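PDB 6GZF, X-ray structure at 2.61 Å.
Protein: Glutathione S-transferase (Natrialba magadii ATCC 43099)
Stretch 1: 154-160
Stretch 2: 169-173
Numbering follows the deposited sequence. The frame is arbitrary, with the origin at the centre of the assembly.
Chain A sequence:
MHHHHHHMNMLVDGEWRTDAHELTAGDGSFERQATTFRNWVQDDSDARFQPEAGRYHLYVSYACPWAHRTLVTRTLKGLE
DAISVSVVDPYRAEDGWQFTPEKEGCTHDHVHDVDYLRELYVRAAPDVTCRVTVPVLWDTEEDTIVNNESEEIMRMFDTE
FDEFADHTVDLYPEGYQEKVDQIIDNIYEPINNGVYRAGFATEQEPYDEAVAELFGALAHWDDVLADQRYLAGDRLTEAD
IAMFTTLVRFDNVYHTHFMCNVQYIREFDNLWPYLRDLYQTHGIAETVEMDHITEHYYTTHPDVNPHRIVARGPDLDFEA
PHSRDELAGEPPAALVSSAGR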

# COMPACT_ATOMS: atom_id res chain seq x y z
N MET A 154 0.62 -25.96 16.98
CA MET A 154 1.76 -25.35 17.64
C MET A 154 1.86 -25.83 19.09
O MET A 154 2.94 -26.19 19.56
N ARG A 155 0.72 -25.85 19.77
CA ARG A 155 0.66 -26.26 21.17
C ARG A 155 1.08 -27.72 21.37
O ARG A 155 1.89 -28.02 22.24
N MET A 156 0.53 -28.62 20.55
CA MET A 156 0.83 -30.04 20.70
C MET A 156 2.25 -30.36 20.24
O MET A 156 2.87 -31.30 20.74
N PHE A 157 2.77 -29.59 19.29
CA PHE A 157 4.18 -29.68 18.92
C PHE A 157 5.04 -29.33 20.13
O PHE A 157 6.12 -29.87 20.32
N ASP A 158 4.52 -28.40 20.93
CA ASP A 158 5.26 -27.82 22.04
C ASP A 158 5.26 -28.71 23.29
O ASP A 158 6.28 -28.84 23.96
N THR A 159 4.12 -29.31 23.60
CA THR A 159 3.95 -29.96 24.89
C THR A 159 3.80 -31.48 24.84
O THR A 159 3.72 -32.13 25.89
N GLU A 160 3.76 -32.07 23.65
CA GLU A 160 3.43 -33.48 23.53
C GLU A 160 4.51 -34.34 22.87
O GLU A 160 4.47 -35.57 22.96
N VAL A 169 13.72 -27.02 24.72
CA VAL A 169 13.11 -25.70 24.70
C VAL A 169 11.66 -25.82 25.16
O VAL A 169 10.96 -26.76 24.80
N ASP A 170 11.22 -24.88 25.98
CA ASP A 170 9.87 -24.93 26.54
C ASP A 170 9.13 -23.62 26.26
O ASP A 170 9.21 -22.67 27.04
N LEU A 171 8.40 -23.59 25.15
CA LEU A 171 7.70 -22.39 24.71
C LEU A 171 6.33 -22.24 25.36
O LEU A 171 5.50 -21.44 24.92
N TYR A 172 6.10 -23.01 26.42
CA TYR A 172 4.88 -22.91 27.21
C TYR A 172 5.21 -23.28 28.65
O TYR A 172 4.67 -24.25 29.19
N PRO A 173 6.11 -22.51 29.29
CA PRO A 173 6.72 -22.91 30.56
C PRO A 173 5.83 -22.69 31.78
O PRO A 173 4.91 -21.88 31.74

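The contact between the end of this helix and the irregular segment that follows it in the chain is a small, mixed one, in which a cation-pi stack between Arg 155 and Tyr 172 lies beside a buried carboxylate, that of Asp 158, set against the backbone of the second stretch. It illustrates a general principle: where a helix meets a segment without regular structure, no ladder of backbone hydrogen bonds joins the two, and a few side chains, here reaching the loop backbone as well as its side chains, make most of the contact. Here the two stretches bury only 268 Å² between them, summed over both sides, and nearly all of it comes from three helical residues and two loop residues.

The backbones come closest at Asp 158 and Leu 171, whose CA atoms are 6.5 Å apart. Asp 158 is the helical residue whose CA-to-CB bond points toward the loop, and its t rotamer carries the carboxylate to the backbone around Leu 171 and Tyr 172. The amide of Leu 171 donates a weak hydrogen bond to it, with N 3.4 Å from OD1 of Asp 158. The second oxygen is packed more tightly: OD2 of Asp 158 lies 3.1 Å from C of Leu 171 and 3.1 Å from CB of Tyr 172. Proximity alone does not make a bond, however. The same OD2 is 3.2 Å from N of Tyr 172, but the angle is poor, and that amide instead makes a weak hydrogen bond within its own stretch, its N 3.4 Å from OD1 of Asp 170. Leu 171, in the m,t rotamer, directs its CA-to-CB bond sideways; its side chain approaches the helix most closely through CB, 3.5 Å from OD2 of Asp 158.

Tyr 172 contributes the most area to the contact. Its CA-to-CB bond points toward the helix, and with chi1 in the t well the ring extends alongside Arg 155. The arginine starts sideways, but a t, p, p course through chi1 to chi3 brings its end nearer, so that the guanidinium lies flat on the ring. The centres are 3.7 Å apart and the planes are inclined by only 20°; CZ of Arg 155 sits over the ring face, 18° off the normal, and NH1 of Arg 155 approaches CE1 of Tyr 172 to 3.3 Å. Such stacking places positive charge over the pi cloud while leaving the guanidinium edge free for hydrogen bonding, and NE and NH1 of Arg 155 do find partners elsewhere in the structure, as does the Tyr 172 hydroxyl.

Thr 159, in the p rotamer, adds a modest apolar contact at an oblique angle to the same ring, its CG2 3.9 Å from CD2 of Tyr 172. Met 154, Met 156 and Phe 157 do not reach the loop at all, and Pro 173 points its CA-to-CB bond away.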

# COMPACT_ATOMS: atom_id res chain seq x y z
CB MET A 154 1.67 -23.82 17.61
CG MET A 154 2.67 -23.12 18.52
SD MET A 154 2.84 -21.36 18.20
CE MET A 154 1.22 -20.76 18.68
CB ARG A 155 -0.76 -26.05 21.72
CG ARG A 155 -0.96 -26.59 23.13
CD ARG A 155 -0.04 -25.90 24.13
NE ARG A 155 -0.25 -24.46 24.17
CZ ARG A 155 -1.18 -23.87 24.92
NH1 ARG A 155 -1.30 -22.55 24.90
NH2 ARG A 155 -1.97 -24.60 25.69
CB MET A 156 -0.19 -30.89 19.96
CG MET A 156 -0.14 -30.79 18.44
SD MET A 156 -1.43 -31.80 17.68
CE MET A 156 -2.88 -30.79 17.95
CB PHE A 157 4.52 -28.73 17.76
CG PHE A 157 4.21 -29.28 16.40
CD1 PHE A 157 3.49 -30.45 16.25
CD2 PHE A 157 4.67 -28.63 15.27
CE1 PHE A 157 3.21 -30.95 14.99
CE2 PHE A 157 4.40 -29.13 14.00
CZ PHE A 157 3.67 -30.29 13.87
CB ASP A 158 4.66 -26.45 22.38
CG ASP A 158 5.55 -25.62 23.27
OD1 ASP A 158 6.77 -25.89 23.33
OD2 ASP A 158 5.04 -24.69 23.91
CB THR A 159 2.71 -29.40 25.62
OG1 THR A 159 1.53 -29.67 24.85
CG2 THR A 159 2.85 -27.89 25.81
CB GLU A 160 2.12 -33.65 22.76
CG GLU A 160 0.96 -32.82 23.32
CD GLU A 160 0.62 -33.18 24.76
OE1 GLU A 160 0.15 -34.31 24.99
OE2 GLU A 160 0.84 -32.34 25.65
CB VAL A 169 13.16 -25.07 23.29
CG1 VAL A 169 12.58 -23.67 23.30
CG2 VAL A 169 14.59 -25.05 22.78
CB ASP A 170 9.94 -25.21 28.04
CG ASP A 170 8.58 -25.47 28.66
OD1 ASP A 170 7.62 -25.71 27.91
OD2 ASP A 170 8.49 -25.45 29.90
CB LEU A 171 7.56 -22.40 23.19
CG LEU A 171 8.85 -22.63 22.40
CD1 LEU A 171 8.54 -22.95 20.94
CD2 LEU A 171 9.77 -21.43 22.51
CB TYR A 172 3.80 -23.82 26.63
CG TYR A 172 2.41 -23.65 27.21
CD1 TYR A 172 1.74 -22.43 27.12
CD2 TYR A 172 1.76 -24.71 27.83
CE1 TYR A 172 0.47 -22.28 27.65
CE2 TYR A 172 0.50 -24.57 28.35
CZ TYR A 172 -0.15 -23.35 28.26
OH TYR A 172 -1.41 -23.20 28.78
CB PRO A 173 7.96 -22.02 30.63
CG PRO A 173 7.54 -20.77 29.95
CD PRO A 173 6.56 -21.17 28.87